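Local structure of AT-less polyketide synthase (Streptomyces platensis subsp. rosaceus, 4QYR) at residues Gln284-Gln289 and Ala320-Tyr325; Ala552-Thr556 and Arg566-Leu570. The protein probably catalyses decarboxylative carbon-carbon bond formation during polyketide chain extension, this chain being a ketosynthase domain of the isomigrastatin synthase MgsE. The contacts are given in a common frame with arbitrary orientation. Numbering follows the deposited sequence.

Contact 1: Gln284-Gln289 and Ala320-Tyr325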
loop_
_atom_site.group_PDB
_atom_site.type_symbol
_atom_site.label_atom_id
_atom_site.label_comp_id
_atom_site.label_asym_id
_atom_site.label_seq_id
_atom_site.Cartn_x
_atom_site.Cartn_y
_atom_site.Cartn_z
ATOM N N GLN A 284 -14.248 -12.109 9.584
ATOM C CA GLN A 284 -13.511 -11.727 10.777
ATOM C C GLN A 284 -13.058 -12.971 11.515
ATOM O O GLN A 284 -11.991 -12.997 12.106
ATOM C CB GLN A 284 -14.359 -10.839 11.679
ATOM C CG GLN A 284 -14.704 -9.512 11.056
ATOM C CD GLN A 284 -15.496 -8.614 11.986
ATOM O OE1 GLN A 284 -16.030 -7.588 11.559
ATOM N NE2 GLN A 284 -15.582 -8.993 13.262
ATOM N N ALA A 285 -13.867 -14.016 11.453
ATOM C CA ALA A 285 -13.481 -15.277 12.046
ATOM C C ALA A 285 -12.310 -15.884 11.295
ATOM O O ALA A 285 -11.296 -16.224 11.896
ATOM C CB ALA A 285 -14.637 -16.216 12.056
ATOM N N ALA A 286 -12.457 -15.998 9.976
ATOM C CA ALA A 286 -11.472 -16.674 9.134
ATOM C C ALA A 286 -10.108 -16.043 9.303
ATOM O O ALA A 286 -9.092 -16.727 9.300
ATOM C CB ALA A 286 -11.896 -16.627 7.710
ATOM N N LEU A 287 -10.126 -14.723 9.467
ATOM C CA LEU A 287 -8.954 -13.901 9.719
ATOM C C LEU A 287 -8.219 -14.321 10.962
ATOM O O LEU A 287 -7.036 -14.610 10.926
ATOM C CB LEU A 287 -9.363 -12.437 9.869
ATOM C CG LEU A 287 -8.286 -11.445 10.294
ATOM C CD1 LEU A 287 -7.471 -11.049 9.081
ATOM C CD2 LEU A 287 -8.888 -10.225 10.919
ATOM N N ILE A 288 -8.936 -14.320 12.078
ATOM C CA ILE A 288 -8.359 -14.652 13.371
ATOM C C ILE A 288 -7.763 -16.045 13.375
ATOM O O ILE A 288 -6.611 -16.210 13.789
ATOM C CB ILE A 288 -9.401 -14.525 14.475
ATOM C CG1 ILE A 288 -9.768 -13.053 14.616
ATOM C CG2 ILE A 288 -8.859 -15.049 15.792
ATOM C CD1 ILE A 288 -11.101 -12.843 15.201
ATOM N N GLN A 289 -8.520 -17.029 12.886
ATOM C CA GLN A 289 -8.016 -18.396 12.803
ATOM C C GLN A 289 -6.737 -18.476 12.006
ATOM O O GLN A 289 -5.836 -19.252 12.327
ATOM C CB GLN A 289 -9.051 -19.307 12.179
ATOM C CG GLN A 289 -10.377 -19.165 12.842
ATOM C CD GLN A 289 -11.322 -20.255 12.459
ATOM O OE1 GLN A 289 -10.912 -21.292 11.933
ATOM N NE2 GLN A 289 -12.604 -20.038 12.720
ATOM N N ALA A 320 -17.772 -13.242 16.356
ATOM C CA ALA A 320 -16.830 -13.821 15.404
ATOM C C ALA A 320 -15.578 -14.321 16.132
ATOM O O ALA A 320 -14.995 -15.349 15.791
ATOM C CB ALA A 320 -16.468 -12.812 14.343
ATOM N N LEU A 321 -15.191 -13.582 17.157
ATOM C CA LEU A 321 -14.059 -13.921 17.993
ATOM C C LEU A 321 -14.325 -15.212 18.758
ATOM O O LEU A 321 -13.469 -16.089 18.854
ATOM C CB LEU A 321 -13.808 -12.765 18.945
ATOM C CG LEU A 321 -12.473 -12.541 19.629
ATOM C CD1 LEU A 321 -11.371 -12.738 18.642
ATOM C CD2 LEU A 321 -12.464 -11.110 20.139
ATOM N N ASP A 322 -15.533 -15.322 19.300
ATOM C CA ASP A 322 -15.944 -16.522 19.999
ATOM C C ASP A 322 -15.936 -17.706 19.059
ATOM O O ASP A 322 -15.377 -18.758 19.357
ATOM C CB ASP A 322 -17.337 -16.351 20.603
ATOM C CG ASP A 322 -17.631 -17.382 21.676
ATOM O OD1 ASP A 322 -16.706 -17.690 22.469
ATOM O OD2 ASP A 322 -18.779 -17.880 21.741
ATOM N N SER A 323 -16.564 -17.511 17.911
ATOM C CA SER A 323 -16.678 -18.538 16.891
ATOM C C SER A 323 -15.305 -19.058 16.463
ATOM O O SER A 323 -15.120 -20.248 16.237
ATOM C CB SER A 323 -17.441 -17.974 15.698
ATOM O OG SER A 323 -17.387 -18.853 14.599
ATOM N N ALA A 324 -14.342 -18.150 16.389
ATOM C CA ALA A 324 -12.977 -18.473 15.988
ATOM C C ALA A 324 -12.188 -19.255 17.036
ATOM O O ALA A 324 -11.557 -20.256 16.715
ATOM C CB ALA A 324 -12.239 -17.204 15.647
ATOM N N TYR A 325 -12.191 -18.788 18.280
ATOM C CA TYR A 325 -11.447 -19.488 19.318
ATOM C C TYR A 325 -12.068 -20.846 19.518
ATOM O O TYR A 325 -11.375 -21.809 19.846
ATOM C CB TYR A 325 -11.427 -18.710 20.635
ATOM C CG TYR A 325 -10.385 -17.611 20.684
ATOM C CD1 TYR A 325 -9.649 -17.276 19.559
ATOM C CD2 TYR A 325 -10.130 -16.917 21.856
ATOM C CE1 TYR A 325 -8.696 -16.268 19.589
ATOM C CE2 TYR A 325 -9.174 -15.916 21.905
ATOM C CZ TYR A 325 -8.458 -15.590 20.761
ATOM O OH TYR A 325 -7.507 -14.586 20.794
#

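Contact 2: Ala552-Thr556 and Arg566-Leu570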
loop_
_atom_site.group_PDB
_atom_site.type_symbol
_atom_site.label_atom_id
_atom_site.label_comp_id
_atom_site.label_asym_id
_atom_site.label_seq_id
_atom_site.Cartn_x
_atom_site.Cartn_y
_atom_site.Cartn_z
ATOM N N ALA A 552 38.940 8.727 13.252
ATOM C CA ALA A 552 40.044 9.667 13.092
ATOM C C ALA A 552 41.333 9.150 13.733
ATOM O O ALA A 552 41.299 8.547 14.807
ATOM C CB ALA A 552 39.658 11.025 13.677
ATOM N N PRO A 553 42.478 9.391 13.069
ATOM C CA PRO A 553 43.747 8.795 13.485
ATOM C C PRO A 553 44.106 9.143 14.917
ATOM O O PRO A 553 44.643 8.292 15.630
ATOM C CB PRO A 553 44.753 9.401 12.502
ATOM C CG PRO A 553 44.098 10.657 12.013
ATOM C CD PRO A 553 42.657 10.319 11.939
ATOM N N GLU A 554 43.800 10.370 15.334
ATOM C CA GLU A 554 44.137 10.797 16.686
ATOM C C GLU A 554 43.256 10.095 17.710
ATOM O O GLU A 554 43.755 9.594 18.717
ATOM C CB GLU A 554 44.016 12.312 16.855
ATOM C CG GLU A 554 44.582 12.775 18.200
ATOM C CD GLU A 554 44.541 14.280 18.409
ATOM O OE1 GLU A 554 44.280 15.025 17.440
ATOM O OE2 GLU A 554 44.787 14.716 19.556
ATOM N N VAL A 555 41.951 10.059 17.451
ATOM C CA VAL A 555 41.023 9.358 18.332
ATOM C C VAL A 555 41.462 7.909 18.525
ATOM O O VAL A 555 41.353 7.368 19.622
ATOM C CB VAL A 555 39.559 9.382 17.789
ATOM C CG1 VAL A 555 38.586 8.954 18.870
ATOM C CG2 VAL A 555 39.186 10.768 17.306
ATOM N N THR A 556 41.977 7.301 17.456
ATOM C CA THR A 556 42.330 5.881 17.452
ATOM C C THR A 556 43.349 5.535 18.515
ATOM O O THR A 556 43.278 4.468 19.138
ATOM C CB THR A 556 42.871 5.437 16.081
ATOM O OG1 THR A 556 41.921 5.756 15.055
ATOM C CG2 THR A 556 43.149 3.939 16.070
ATOM N N ARG A 566 39.801 13.217 26.101
ATOM C CA ARG A 566 40.326 13.788 24.877
ATOM C C ARG A 566 39.489 13.315 23.684
ATOM O O ARG A 566 39.148 14.104 22.806
ATOM C CB ARG A 566 41.805 13.420 24.714
ATOM C CG ARG A 566 42.523 14.139 23.583
ATOM C CD ARG A 566 42.205 15.621 23.541
ATOM N NE ARG A 566 42.841 16.245 22.384
ATOM C CZ ARG A 566 42.514 17.437 21.890
ATOM N NH1 ARG A 566 43.153 17.915 20.828
ATOM N NH2 ARG A 566 41.550 18.150 22.457
ATOM N N VAL A 567 39.145 12.031 23.663
ATOM C CA VAL A 567 38.247 11.515 22.635
ATOM C C VAL A 567 36.982 12.346 22.621
ATOM O O VAL A 567 36.623 12.924 21.595
ATOM C CB VAL A 567 37.869 10.045 22.867
ATOM C CG1 VAL A 567 36.777 9.626 21.896
ATOM C CG2 VAL A 567 39.102 9.149 22.752
ATOM N N THR A 568 36.331 12.405 23.783
ATOM C CA THR A 568 35.133 13.221 24.004
ATOM C C THR A 568 35.251 14.647 23.444
ATOM O O THR A 568 34.370 15.102 22.710
ATOM C CB THR A 568 34.792 13.278 25.527
ATOM O OG1 THR A 568 33.844 12.251 25.853
ATOM C CG2 THR A 568 34.232 14.630 25.930
ATOM N N ALA A 569 36.349 15.332 23.758
ATOM C CA ALA A 569 36.543 16.706 23.306
ATOM C C ALA A 569 36.848 16.769 21.805
ATOM O O ALA A 569 36.487 17.738 21.141
ATOM C CB ALA A 569 37.650 17.375 24.105
ATOM N N LEU A 570 37.508 15.744 21.268
ATOM C CA LEU A 570 37.721 15.657 19.824
ATOM C C LEU A 570 36.394 15.449 19.106
ATOM O O LEU A 570 36.113 16.087 18.085
ATOM C CB LEU A 570 38.680 14.522 19.472
ATOM C CG LEU A 570 40.165 14.763 19.735
ATOM C CD1 LEU A 570 40.961 13.492 19.470
ATOM C CD2 LEU A 570 40.692 15.920 18.898
#

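Contact 1: Gln284-Gln289 and Ala320-Tyr325
Two helices, 281-291 and 313-331, pack through small side chains in a buried contact on the C-terminal half of the ketosynthase. The axes of the two short segments approach to 8.3 Å and cross at -44°, a close approach made possible by three alanines at the interface. Ala285 CB lies 4.5 Å from Ala320 CB and 4.4 Å from Ala324 CB, so it sits between two residues one turn apart on the facing helix. The backbone is within reach as well: Ala324 CB is 4.0 Å from Ala285 O, and Ala285 CB is 3.9 Å from Ala320 O. In this thiolase-type fold helix 281-291 lies against the central mixed sheet, Leu287 and Ile288 touching His431 of strand 428-435 and Leu287 also Phe423 of strand 417-423, while helix 313-331 packs against helix 281-291 and its Tyr325 meets Pro297 and Ile300. Ile288 is the bulkiest apolar side chain that segment 284-289 brings to the interface. Ile288 CD1 comes within 3.5 Å of Leu321 CD1, while Ile288 CG2 lies 4.0 Å from both Ala324 CB and Tyr325 CE1. Leu321 and Tyr325 start out pointing away from helix 281-291, yet their ends swing back to meet this isoleucine. At one margin, partly exposed Gln289 brings its side-chain end toward the partner helix, with Gln289 NE2 3.6 Å from Ala324 CA.

Contact 2: Ala552-Thr556 and Arg566-Leu570
An alpha-alpha hairpin, formed by helix 553-561 and helix 564-572, brings Val555, Val567 and Leu570 together in the C-terminal part of the chain. Both valines adopt the t rotamer, and their CG1 atoms meet at 3.6 Å, close to the nearest approach of the backbones, where Val555 CA and Val567 CA are 5.6 Å apart. Leu570, one turn after Arg566, takes the mt conformation, which carries CD1 to 3.9 Å from Val555 CG2 and 3.8 Å from Glu554 CD. The leucine thus touches both the apolar centre and the carboxylate end of the glutamate. Val555 and Leu570 also pack on Ala575 in the loop after the second helix. Glu554 is extended, with chi1 and chi2 both t, and reaches across the exposed side of the hairpin. Arg566 bends at chi2, which is p, and its guanidinium presents an edge to the acid; Glu554 OE2 and Arg566 NE form a long salt bridge of 3.8 Å. Thr556, in the m rotamer, turns its side chain back along its own backbone, so that Ala552 O accepts two hydrogen bonds, from Thr556 N at 3.0 Å and from Thr556 OG1 at 2.9 Å.

In the fold
Contacts 1 and 2 lie on opposite sides of the chain's centre, with their own centres about 60 Å apart and their nearest atoms about 50 Å apart, and they share no helix or strand. Both pair helices, but at different separations in sequence: 30 residues, including strand 302-304, intervene between the segments of contact 1, against nine in contact 2, whose helices follow one another directly. Contact 1 is buried beside the ketosynthase sheet and relies on alanines and larger apolar groups, with glutamine at its margin. Contact 2, more peripheral and partly exposed, combines a smaller aliphatic patch with a charged pair on its open side.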